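Local coordinates for protein DNA ligase (Aquifex aeolicus, PDB 3QWU) that probably joins nucleic acid ends in an ATP-dependent reaction, as a putative ligase that holds adenosine in its nucleotidyltransferase-type pocket and also binds calcium, at residues 117-122 against 178-183. Sequence-based numbering, arbitrary orientation.
Sequences DLRILD and EKYNLP
In the RNA ligase-family region, the short helix 119-123 meets the C-terminal end of helix 170-180 beside the antiparallel sheet containing strands 127-134 and 153-161. Tyr180 carries the contact. Ile120 CB sits over one face of the Tyr180 ring, 3.7 Å from its centroid and 17° off the normal, a CH-pi contact. With CG1 anti to the backbone N (chi1 -180°), Ile120 also sets CG1 3.5 Å from Tyr180 CD1 and extends CD1 to 3.7 Å from Leu182 CD1; Phe159 adjoins both aliphatic side chains. The aliphatic CG of Lys179 lies over the opposite ring face. At the ring edge, Arg119 turns a guanidinium face to Tyr180: Arg119 CZ lies 3.7 Å from Tyr180 CD2 with the planes 61° apart, so the groups are not stacked. Tyr180 OH accepts a hydrogen bond from Lys179 NZ (3.0 Å) and is also hydrogen-bonded to Glu123 and Asn124, fixing the phenol tip. Asp117 OD1 accepts from Arg119 N in an Asx turn, while a water donates to Asp117 OD2 and, at 2.7 Å, to Tyr180 O. With no direct hydrogen bond between the segments, apolar packing and this water bridge join them; Glu123, in long, weak ion pairs with Arg119 and Lys179, may ease their like-charge repulsion.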
loop_
_atom_site.group_PDB
_atom_site.type_symbol
_atom_site.label_atom_id
_atom_site.label_comp_id
_atom_site.label_asym_id
_atom_site.label_seq_id
_atom_site.Cartn_x
_atom_site.Cartn_y
_atom_site.Cartn_z
ATOM N N ASP A 117 17.346 -37.748 1.470
ATOM C CA ASP A 117 17.564 -39.009 2.157
ATOM C C ASP A 117 17.522 -38.733 3.686
ATOM O O ASP A 117 18.276 -37.900 4.194
ATOM C CB ASP A 117 18.910 -39.568 1.672
ATOM C CG ASP A 117 19.443 -40.746 2.503
ATOM O OD1 ASP A 117 18.658 -41.481 3.187
ATOM O OD2 ASP A 117 20.702 -40.915 2.452
ATOM N N LEU A 118 16.685 -39.482 4.401
ATOM C CA LEU A 118 16.384 -39.231 5.792
ATOM C C LEU A 118 16.959 -40.260 6.798
ATOM O O LEU A 118 16.505 -40.338 7.953
ATOM C CB LEU A 118 14.870 -39.055 5.944
ATOM C CG LEU A 118 14.407 -37.677 5.401
ATOM C CD1 LEU A 118 12.870 -37.550 5.447
ATOM C CD2 LEU A 118 15.079 -36.465 6.158
ATOM N N ARG A 119 17.980 -41.003 6.357
ATOM C CA ARG A 119 18.919 -41.751 7.238
ATOM C C ARG A 119 19.365 -40.917 8.430
ATOM O O ARG A 119 19.355 -41.390 9.561
ATOM C CB ARG A 119 20.179 -42.151 6.433
ATOM C CG ARG A 119 21.092 -43.190 7.038
ATOM C CD ARG A 119 22.157 -43.645 6.010
ATOM N NE ARG A 119 23.540 -43.317 6.417
ATOM C CZ ARG A 119 24.382 -42.478 5.788
ATOM N NH1 ARG A 119 24.018 -41.832 4.676
ATOM N NH2 ARG A 119 25.617 -42.266 6.277
ATOM N N ILE A 120 19.764 -39.673 8.172
ATOM C CA ILE A 120 20.122 -38.724 9.265
ATOM C C ILE A 120 19.096 -38.667 10.427
ATOM O O ILE A 120 19.465 -38.656 11.593
ATOM C CB ILE A 120 20.397 -37.311 8.727
ATOM C CG1 ILE A 120 20.773 -36.348 9.858
ATOM C CG2 ILE A 120 19.182 -36.747 8.020
ATOM C CD1 ILE A 120 21.146 -34.944 9.359
ATOM N N LEU A 121 17.820 -38.676 10.115
ATOM C CA LEU A 121 16.798 -38.717 11.159
ATOM C C LEU A 121 16.769 -40.114 11.801
ATOM O O LEU A 121 16.731 -40.245 13.035
ATOM C CB LEU A 121 15.391 -38.305 10.621
ATOM C CG LEU A 121 15.266 -36.856 10.047
ATOM C CD1 LEU A 121 13.856 -36.527 9.547
ATOM C CD2 LEU A 121 15.737 -35.773 11.051
ATOM N N ASP A 122 16.821 -41.162 10.995
ATOM C CA ASP A 122 16.869 -42.501 11.564
ATOM C C ASP A 122 17.968 -42.596 12.620
ATOM O O ASP A 122 17.756 -43.214 13.677
ATOM C CB ASP A 122 17.083 -43.556 10.492
ATOM C CG ASP A 122 15.926 -43.631 9.510
ATOM O OD1 ASP A 122 14.801 -43.213 9.869
ATOM O OD2 ASP A 122 16.139 -44.092 8.376
ATOM N N GLU A 178 27.767 -32.719 5.654
ATOM C CA GLU A 178 28.872 -33.430 5.003
ATOM C C GLU A 178 28.718 -34.957 5.250
ATOM O O GLU A 178 28.829 -35.762 4.321
ATOM C CB GLU A 178 30.227 -32.848 5.431
ATOM C CG GLU A 178 31.451 -33.775 5.259
ATOM C CD GLU A 178 32.151 -33.722 3.857
ATOM O OE1 GLU A 178 31.524 -33.308 2.839
ATOM O OE2 GLU A 178 33.348 -34.128 3.795
ATOM N N LYS A 179 28.380 -35.343 6.468
ATOM C CA LYS A 179 28.300 -36.760 6.810
ATOM C C LYS A 179 27.255 -37.500 5.971
ATOM O O LYS A 179 27.570 -38.524 5.360
ATOM C CB LYS A 179 27.991 -36.921 8.298
ATOM C CG LYS A 179 28.073 -38.351 8.796
ATOM C CD LYS A 179 27.866 -38.427 10.284
ATOM C CE LYS A 179 27.780 -39.856 10.741
ATOM N NZ LYS A 179 26.797 -40.005 11.844
ATOM N N TYR A 180 26.043 -36.931 5.903
ATOM C CA TYR A 180 24.879 -37.564 5.294
ATOM C C TYR A 180 24.618 -37.126 3.862
ATOM O O TYR A 180 23.632 -37.544 3.221
ATOM C CB TYR A 180 23.664 -37.276 6.157
ATOM C CG TYR A 180 23.743 -37.972 7.499
ATOM C CD1 TYR A 180 23.949 -37.264 8.687
ATOM C CD2 TYR A 180 23.619 -39.359 7.581
ATOM C CE1 TYR A 180 24.015 -37.947 9.916
ATOM C CE2 TYR A 180 23.666 -40.018 8.771
ATOM C CZ TYR A 180 23.872 -39.329 9.929
ATOM O OH TYR A 180 23.949 -40.047 11.067
ATOM N N ASN A 181 25.494 -36.242 3.391
ATOM C CA ASN A 181 25.478 -35.758 2.031
ATOM C C ASN A 181 24.228 -35.031 1.613
ATOM O O ASN A 181 23.737 -35.215 0.522
ATOM C CB ASN A 181 25.661 -36.931 1.119
ATOM C CG ASN A 181 26.566 -36.604 0.020
ATOM O OD1 ASN A 181 27.824 -36.670 0.179
ATOM N ND2 ASN A 181 25.982 -36.207 -1.112
ATOM N N LEU A 182 23.736 -34.163 2.472
ATOM C CA LEU A 182 22.490 -33.460 2.213
ATOM C C LEU A 182 22.667 -32.322 1.189
ATOM O O LEU A 182 23.719 -31.733 1.092
ATOM C CB LEU A 182 21.928 -32.938 3.543
ATOM C CG LEU A 182 21.702 -34.051 4.602
ATOM C CD1 LEU A 182 21.156 -33.503 5.914
ATOM C CD2 LEU A 182 20.764 -35.140 4.025
ATOM N N PRO A 183 21.626 -32.038 0.410
ATOM C CA PRO A 183 21.626 -30.818 -0.390
ATOM C C PRO A 183 21.478 -29.608 0.547
ATOM O O PRO A 183 20.670 -29.654 1.497
ATOM C CB PRO A 183 20.384 -30.983 -1.278
ATOM C CG PRO A 183 19.446 -31.916 -0.498
ATOM C CD PRO A 183 20.319 -32.731 0.426
HETATM O O HOH W 1 22.305 -39.826 3.894
#